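Local coordinates for protein monopolin complex subunit CSM1 (Candida glabrata, PDB 6MJC) that belongs to the monopolin complex and binds a peptide of the kinetochore protein Dsn1, consistent with a role in recruiting monopolin to kinetochores, at residues 100-103 with 104-108; 11-14 with 15-18; 84-88 with 89-93. All coordinates share one frame; numbering follows the deposited sequence.

In the fold
From the N terminus, contact 2 (11-14 with 15-18) comes first and turns the chain out of helix 5-13 toward strand 19-26. After the five-stranded antiparallel sheet is largely built, contact 3 (84-88 with 89-93) shapes the connection from helix 76-85 to the last strand, 94-96. Contact 1 (100-103 with 104-108) is the opening of helix 101-113. All three are local and follow in series; none encloses another. Contact 1 touches both others: Tyr105 and Leu101 meet Leu16 and Phe13 of contact 2, while Phe104, Lys107 and Met108 meet contact 3. Contacts 2 and 3 stay apart, about 11 Å between nearest atoms. Contacts 1 and 3 also reach the bound peptide.

Contact 1 (100-103 with 104-108); sequences SLNQ and FYIKM
Asn102 and Ile106, one helical turn apart, carry the main side-chain meeting of this stretch. The two side chains cross at a slant, and the amide of Asn102 lies against the end methyl of Ile106, with Asn102 OD1 3.6 Å from Ile106 CD1. Asn102 swings its CG away from the backbone N (chi1 -174°), whereas Ile106 sets CG1 beside its own N (chi1 -66°), which brings CG1 within 3.3 Å of Asn102 O. Leu101 and Phe104 meet more loosely: Leu101 CD1 stands 4.2 Å from Phe104 CD2, and Leu101 O lies near the ring plane, at its edge. These contacts ride on the first turns of helix 101-113, where the carbonyls of Ser100, Leu101, Asn102 and Gln103 accept hydrogen bonds from the N-H groups four residues on. Ile106 N to Asn102 O, 3.0 Å, is nearly straight. From the helix, Phe104 reaches the aromatic rings of Tyr46, Tyr67 and Phe96 and an aromatic side chain of the bound peptide. Ser100 OG and Gln103 OE1 each take part in a hydrogen bond with the peptide backbone, making this helix start part of the peptide-binding surface, and Tyr105 OH bonds to Cys17 O.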
loop_
_atom_site.group_PDB
_atom_site.type_symbol
_atom_site.label_atom_id
_atom_site.label_comp_id
_atom_site.label_asym_id
_atom_site.label_seq_id
_atom_site.Cartn_x
_atom_site.Cartn_y
_atom_site.Cartn_z
ATOM N N SER A 100 8.668 7.957 -4.462
ATOM C CA SER A 100 7.290 8.465 -4.409
ATOM C C SER A 100 6.492 8.010 -3.200
ATOM O O SER A 100 5.293 8.311 -3.112
ATOM C CB SER A 100 6.542 8.060 -5.688
ATOM O OG SER A 100 7.104 8.778 -6.789
ATOM N N LEU A 101 7.094 7.273 -2.270
ATOM C CA LEU A 101 6.305 6.771 -1.152
ATOM C C LEU A 101 5.782 7.918 -0.287
ATOM O O LEU A 101 4.630 7.877 0.180
ATOM C CB LEU A 101 7.162 5.810 -0.343
ATOM C CG LEU A 101 6.477 5.138 0.842
ATOM C CD1 LEU A 101 5.304 4.310 0.451
ATOM C CD2 LEU A 101 7.501 4.259 1.606
ATOM N N ASN A 102 6.588 8.933 -0.087
ATOM C CA ASN A 102 6.144 10.108 0.663
ATOM C C ASN A 102 4.952 10.777 -0.026
ATOM O O ASN A 102 3.937 11.078 0.615
ATOM C CB ASN A 102 7.299 11.088 0.825
ATOM C CG ASN A 102 6.941 12.266 1.719
ATOM O OD1 ASN A 102 7.112 13.426 1.340
ATOM N ND2 ASN A 102 6.403 11.978 2.898
ATOM N N GLN A 103 5.047 11.001 -1.348
ATOM C CA GLN A 103 3.918 11.579 -2.075
ATOM C C GLN A 103 2.665 10.719 -1.907
ATOM O O GLN A 103 1.554 11.239 -1.776
ATOM C CB GLN A 103 4.261 11.736 -3.562
ATOM C CG GLN A 103 5.404 12.684 -3.893
ATOM C CD GLN A 103 5.729 12.680 -5.378
ATOM O OE1 GLN A 103 4.835 12.694 -6.226
ATOM N NE2 GLN A 103 7.011 12.639 -5.697
ATOM N N PHE A 104 2.826 9.398 -1.954
ATOM C CA PHE A 104 1.698 8.483 -1.807
ATOM C C PHE A 104 1.048 8.637 -0.440
ATOM O O PHE A 104 -0.168 8.786 -0.331
ATOM C CB PHE A 104 2.157 7.043 -1.960
ATOM C CG PHE A 104 1.169 6.045 -1.391
ATOM C CD1 PHE A 104 0.095 5.627 -2.130
ATOM C CD2 PHE A 104 1.291 5.568 -0.094
ATOM C CE1 PHE A 104 -0.820 4.731 -1.607
ATOM C CE2 PHE A 104 0.379 4.675 0.434
ATOM C CZ PHE A 104 -0.698 4.273 -0.313
ATOM N N TYR A 105 1.866 8.673 0.620
ATOM C CA TYR A 105 1.323 8.759 1.969
ATOM C C TYR A 105 0.607 10.087 2.176
ATOM O O TYR A 105 -0.465 10.138 2.780
ATOM C CB TYR A 105 2.442 8.577 3.001
ATOM C CG TYR A 105 2.045 8.995 4.405
ATOM C CD1 TYR A 105 1.275 8.156 5.225
ATOM C CD2 TYR A 105 2.428 10.207 4.895
ATOM C CE1 TYR A 105 0.924 8.572 6.517
ATOM C CE2 TYR A 105 2.099 10.630 6.198
ATOM C CZ TYR A 105 1.338 9.799 6.988
ATOM O OH TYR A 105 1.031 10.258 8.247
ATOM N N ILE A 106 1.174 11.171 1.663
ATOM C CA ILE A 106 0.541 12.480 1.785
ATOM C C ILE A 106 -0.783 12.519 1.036
ATOM O O ILE A 106 -1.776 13.043 1.549
ATOM C CB ILE A 106 1.477 13.572 1.266
ATOM C CG1 ILE A 106 2.716 13.684 2.153
ATOM C CG2 ILE A 106 0.740 14.928 1.229
ATOM C CD1 ILE A 106 3.778 14.617 1.640
ATOM N N LYS A 107 -0.801 12.034 -0.208
ATOM C CA LYS A 107 -2.034 11.987 -1.006
ATOM C C LYS A 107 -3.112 11.185 -0.297
ATOM O O LYS A 107 -4.274 11.617 -0.187
ATOM C CB LYS A 107 -1.736 11.370 -2.373
ATOM C CG LYS A 107 -2.936 11.141 -3.309
ATOM C CD LYS A 107 -3.644 12.429 -3.633
ATOM C CE LYS A 107 -2.920 13.219 -4.691
ATOM N NZ LYS A 107 -3.791 14.336 -5.167
ATOM N N MET A 108 -2.744 10.011 0.214
ATOM C CA MET A 108 -3.735 9.189 0.913
ATOM C C MET A 108 -4.242 9.906 2.154
ATOM O O MET A 108 -5.449 9.928 2.421
ATOM C CB MET A 108 -3.152 7.829 1.293
ATOM C CG MET A 108 -4.124 6.927 2.044
ATOM S SD MET A 108 -5.421 6.248 1.039
ATOM C CE MET A 108 -4.464 5.034 0.136
#

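Contact 2 (11-14 with 15-18)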
loop_
_atom_site.group_PDB
_atom_site.type_symbol
_atom_site.label_atom_id
_atom_site.label_comp_id
_atom_site.label_asym_id
_atom_site.label_seq_id
_atom_site.Cartn_x
_atom_site.Cartn_y
_atom_site.Cartn_z
ATOM N N ASP A 11 9.914 -0.365 8.827
ATOM C CA ASP A 11 9.872 -0.075 10.262
ATOM C C ASP A 11 9.463 1.369 10.525
ATOM O O ASP A 11 8.756 1.668 11.494
ATOM C CB ASP A 11 11.237 -0.353 10.894
ATOM C CG ASP A 11 11.509 -1.815 11.055
ATOM O OD1 ASP A 11 10.589 -2.603 10.758
ATOM O OD2 ASP A 11 12.636 -2.167 11.467
ATOM N N LEU A 12 9.960 2.292 9.718
ATOM C CA LEU A 12 9.538 3.668 9.876
ATOM C C LEU A 12 8.113 3.859 9.373
ATOM O O LEU A 12 7.333 4.585 9.993
ATOM C CB LEU A 12 10.525 4.584 9.168
ATOM C CG LEU A 12 11.977 4.409 9.661
ATOM C CD1 LEU A 12 12.745 5.521 8.854
ATOM C CD2 LEU A 12 12.251 4.448 11.131
ATOM N N PHE A 13 7.729 3.179 8.284
ATOM C CA PHE A 13 6.383 3.372 7.744
ATOM C C PHE A 13 5.313 3.002 8.770
ATOM O O PHE A 13 4.298 3.709 8.906
ATOM C CB PHE A 13 6.186 2.564 6.459
ATOM C CG PHE A 13 4.939 2.952 5.704
ATOM C CD1 PHE A 13 4.961 3.981 4.798
ATOM C CD2 PHE A 13 3.751 2.326 5.950
ATOM C CE1 PHE A 13 3.847 4.369 4.139
ATOM C CE2 PHE A 13 2.605 2.703 5.298
ATOM C CZ PHE A 13 2.650 3.737 4.379
ATOM N N GLU A 14 5.568 1.953 9.567
ATOM C CA GLU A 14 4.592 1.471 10.534
ATOM C C GLU A 14 4.340 2.452 11.656
ATOM O O GLU A 14 3.350 2.297 12.374
ATOM C CB GLU A 14 5.030 0.124 11.131
ATOM C CG GLU A 14 6.289 0.117 11.965
ATOM C CD GLU A 14 6.672 -1.289 12.412
ATOM O OE1 GLU A 14 7.739 -1.449 13.048
ATOM O OE2 GLU A 14 5.898 -2.230 12.125
ATOM N N HIS A 15 5.237 3.417 11.879
ATOM C CA HIS A 15 5.066 4.371 12.958
ATOM C C HIS A 15 4.588 5.730 12.455
ATOM O O HIS A 15 4.625 6.708 13.214
ATOM C CB HIS A 15 6.384 4.539 13.723
ATOM C CG HIS A 15 6.810 3.327 14.505
ATOM N ND1 HIS A 15 7.749 2.431 14.038
ATOM C CD2 HIS A 15 6.397 2.844 15.699
ATOM C CE1 HIS A 15 7.915 1.466 14.925
ATOM N NE2 HIS A 15 7.110 1.695 15.945
ATOM N N LEU A 16 4.203 5.834 11.182
ATOM C CA LEU A 16 3.699 7.096 10.654
ATOM C C LEU A 16 2.363 7.448 11.293
ATOM O O LEU A 16 1.613 6.574 11.719
ATOM C CB LEU A 16 3.527 7.010 9.141
ATOM C CG LEU A 16 4.800 7.044 8.303
ATOM C CD1 LEU A 16 4.474 6.799 6.845
ATOM C CD2 LEU A 16 5.503 8.350 8.462
ATOM N N CYS A 17 2.071 8.746 11.367
ATOM C CA CYS A 17 0.825 9.198 11.979
ATOM C C CYS A 17 -0.344 8.603 11.209
ATOM O O CYS A 17 -0.376 8.652 9.979
ATOM C CB CYS A 17 0.710 10.732 11.967
ATOM S SG CYS A 17 1.732 11.629 13.097
ATOM N N GLY A 18 -1.280 7.992 11.924
ATOM C CA GLY A 18 -2.489 7.539 11.269
ATOM C C GLY A 18 -2.396 6.194 10.596
ATOM O O GLY A 18 -3.346 5.786 9.916
#
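His15 folds back over the end of helix 5-13 and gives its ring N-H to a backbone carbonyl of that helix: ND1 lies 2.8 Å from Asp11 O. The acceptor is approached almost head-on (C=O...N angle 166°), and it lies slightly out of the imidazole plane, by 17°. Setting CG beside its own backbone N (chi1 -68°) turns the ring back toward Asp11. Glu14 runs alongside the imidazole and points the same way, its carboxylate plane nearly perpendicular to the ring, with Glu14 OE1 3.5 Å from His15 CE1. A nearby carboxylate would tend to stabilise a protonated imidazole, although its protonation state is not established. The backbone N of His15 also bonds to Leu12 O, 3.1 Å away. A type I beta turn spans Phe13 to Leu16, carrying the chain out of the helix toward strand 19-26. Leu16 N closes it on Phe13 O at 3.1 Å. The Leu16 side chain reaches back too: CD1 sits over one face of the Phe13 ring, a CH-pi contact 4.0 Å from the centroid, and its nearest ring atom is Phe13 CD1 at 3.5 Å. Phe13 itself packs into the interior on Tyr46 and Leu48, while Leu16 also touches Tyr105 of helix 101-113. Farther on, Gly18 pairs its backbone with Gly38.

Contact 3 (84-88 with 89-93); sequences KKLPD and YLFET
Pro87 lies across one face of the Tyr89 ring in a CH-pi contact. Pro87 CB is 3.8 Å from the ring centroid and displaced toward the rim, while Pro87 CG reaches the phenol end, 3.4 Å from Tyr89 CZ. Tyr89 places its CG between the backbone N and the carbonyl carbon (chi1 55°), a cramped setting that turns the ring back over the proline two residues earlier.

Apolar packing continues beyond the pyrrolidine. Leu90 CD1 touches both Pro87 CD, 3.9 Å away, and Leu86 CD1, whose side chain it crosses at about a right angle. Leu86 is also crossed by Phe91, where the closest approach is Leu86 CB to Phe91 CE2 at 3.7 Å. Leu86 O lies in the Phe91 ring plane, at its edge, and Asp88 O is near that plane too.

Two backbone hydrogen bonds of i to i+3 spacing hold the short 3-10 turn. Leu90 N binds Pro87 O at 3.0 Å and Phe91 N binds Asp88 O at 3.0 Å. A third bond of the same spacing joins Glu92 N to Tyr89 O. Beyond the chain itself, Glu92 OE2 forms a salt bridge with a basic side chain of the bound peptide, and Thr93 makes backbone hydrogen bonds to the same peptide.

The turn takes the chain from helix 76-85 to strand 94-96. Phe91 folds back on Leu79, Leu82 and Gln83 of that helix, whereas Leu86, Pro87 and Tyr89 pack on helix 101-113, and Thr93 leans on Ile66, Val68 and Pro69 of strand 63-69.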
loop_
_atom_site.group_PDB
_atom_site.type_symbol
_atom_site.label_atom_id
_atom_site.label_comp_id
_atom_site.label_asym_id
_atom_site.label_seq_id
_atom_site.Cartn_x
_atom_site.Cartn_y
_atom_site.Cartn_z
ATOM N N LYS A 84 -15.860 9.147 -3.394
ATOM C CA LYS A 84 -15.997 10.586 -3.579
ATOM C C LYS A 84 -14.704 11.297 -3.241
ATOM O O LYS A 84 -14.364 12.311 -3.856
ATOM C CB LYS A 84 -17.098 11.154 -2.689
ATOM C CG LYS A 84 -18.507 10.744 -2.987
ATOM C CD LYS A 84 -19.477 11.430 -1.978
ATOM C CE LYS A 84 -20.767 10.640 -1.786
ATOM N NZ LYS A 84 -21.625 11.194 -0.694
ATOM N N LYS A 85 -13.969 10.775 -2.264
ATOM C CA LYS A 85 -12.880 11.530 -1.662
ATOM C C LYS A 85 -11.559 11.216 -2.332
ATOM O O LYS A 85 -10.708 12.102 -2.464
ATOM C CB LYS A 85 -12.767 11.227 -0.157
ATOM C CG LYS A 85 -13.970 11.682 0.662
ATOM C CD LYS A 85 -13.651 11.903 2.147
ATOM C CE LYS A 85 -13.764 10.638 2.969
ATOM N NZ LYS A 85 -13.606 10.912 4.426
ATOM N N LEU A 86 -11.365 9.910 -2.773
ATOM C CA LEU A 86 -10.049 9.582 -3.277
ATOM C C LEU A 86 -10.023 9.543 -4.804
ATOM O O LEU A 86 -11.034 9.249 -5.450
ATOM C CB LEU A 86 -9.569 8.218 -2.770
ATOM C CG LEU A 86 -9.773 7.833 -1.305
ATOM C CD1 LEU A 86 -8.936 6.540 -1.065
ATOM C CD2 LEU A 86 -9.517 8.800 -0.268
ATOM N N PRO A 87 -8.840 9.735 -5.384
ATOM C CA PRO A 87 -8.712 9.639 -6.835
ATOM C C PRO A 87 -8.912 8.207 -7.322
ATOM O O PRO A 87 -8.686 7.236 -6.599
ATOM C CB PRO A 87 -7.293 10.151 -7.119
ATOM C CG PRO A 87 -6.579 10.134 -5.800
ATOM C CD PRO A 87 -7.611 10.231 -4.730
ATOM N N ASP A 88 -9.396 8.094 -8.561
ATOM C CA ASP A 88 -9.694 6.767 -9.136
ATOM C C ASP A 88 -8.524 5.795 -8.999
ATOM O O ASP A 88 -8.714 4.579 -8.809
ATOM C CB ASP A 88 -10.026 6.884 -10.634
ATOM C CG ASP A 88 -11.358 7.555 -10.913
ATOM O OD1 ASP A 88 -12.102 7.809 -9.948
ATOM O OD2 ASP A 88 -11.662 7.821 -12.105
ATOM N N TYR A 89 -7.295 6.293 -9.131
ATOM C CA TYR A 89 -6.179 5.345 -9.147
ATOM C C TYR A 89 -5.940 4.667 -7.818
ATOM O O TYR A 89 -5.290 3.600 -7.786
ATOM C CB TYR A 89 -4.915 6.030 -9.626
ATOM C CG TYR A 89 -4.508 7.261 -8.889
ATOM C CD1 TYR A 89 -3.940 7.193 -7.632
ATOM C CD2 TYR A 89 -4.660 8.506 -9.471
ATOM C CE1 TYR A 89 -3.555 8.356 -6.948
ATOM C CE2 TYR A 89 -4.237 9.670 -8.809
ATOM C CZ TYR A 89 -3.709 9.585 -7.557
ATOM O OH TYR A 89 -3.347 10.748 -6.924
ATOM N N LEU A 90 -6.470 5.219 -6.732
ATOM C CA LEU A 90 -6.306 4.546 -5.459
ATOM C C LEU A 90 -7.289 3.393 -5.255
ATOM O O LEU A 90 -7.283 2.789 -4.184
ATOM C CB LEU A 90 -6.424 5.547 -4.310
ATOM C CG LEU A 90 -5.295 6.573 -4.172
ATOM C CD1 LEU A 90 -5.522 7.451 -2.975
ATOM C CD2 LEU A 90 -3.953 5.827 -4.066
ATOM N N PHE A 91 -8.109 3.070 -6.235
ATOM C CA PHE A 91 -8.957 1.879 -6.231
ATOM C C PHE A 91 -8.411 0.828 -7.205
ATOM O O PHE A 91 -9.113 -0.131 -7.566
ATOM C CB PHE A 91 -10.408 2.308 -6.535
ATOM C CG PHE A 91 -10.943 3.255 -5.485
ATOM C CD1 PHE A 91 -11.382 2.776 -4.248
ATOM C CD2 PHE A 91 -10.886 4.648 -5.675
ATOM C CE1 PHE A 91 -11.779 3.654 -3.235
ATOM C CE2 PHE A 91 -11.300 5.510 -4.702
ATOM C CZ PHE A 91 -11.734 5.036 -3.460
ATOM N N GLU A 92 -7.166 0.979 -7.640
ATOM C CA GLU A 92 -6.518 -0.079 -8.400
ATOM C C GLU A 92 -5.145 -0.430 -7.858
ATOM O O GLU A 92 -4.520 0.325 -7.095
ATOM C CB GLU A 92 -6.353 0.297 -9.877
ATOM C CG GLU A 92 -5.999 1.708 -10.106
ATOM C CD GLU A 92 -6.066 2.061 -11.574
ATOM O OE1 GLU A 92 -5.778 1.175 -12.409
ATOM O OE2 GLU A 92 -6.413 3.215 -11.891
ATOM N N THR A 93 -4.640 -1.578 -8.290
ATOM C CA THR A 93 -3.290 -1.974 -7.859
ATOM C C THR A 93 -2.254 -1.158 -8.607
ATOM O O THR A 93 -2.328 -1.050 -9.819
ATOM C CB THR A 93 -3.056 -3.471 -8.094
ATOM O OG1 THR A 93 -4.013 -4.163 -7.282
ATOM C CG2 THR A 93 -1.633 -3.859 -7.708
#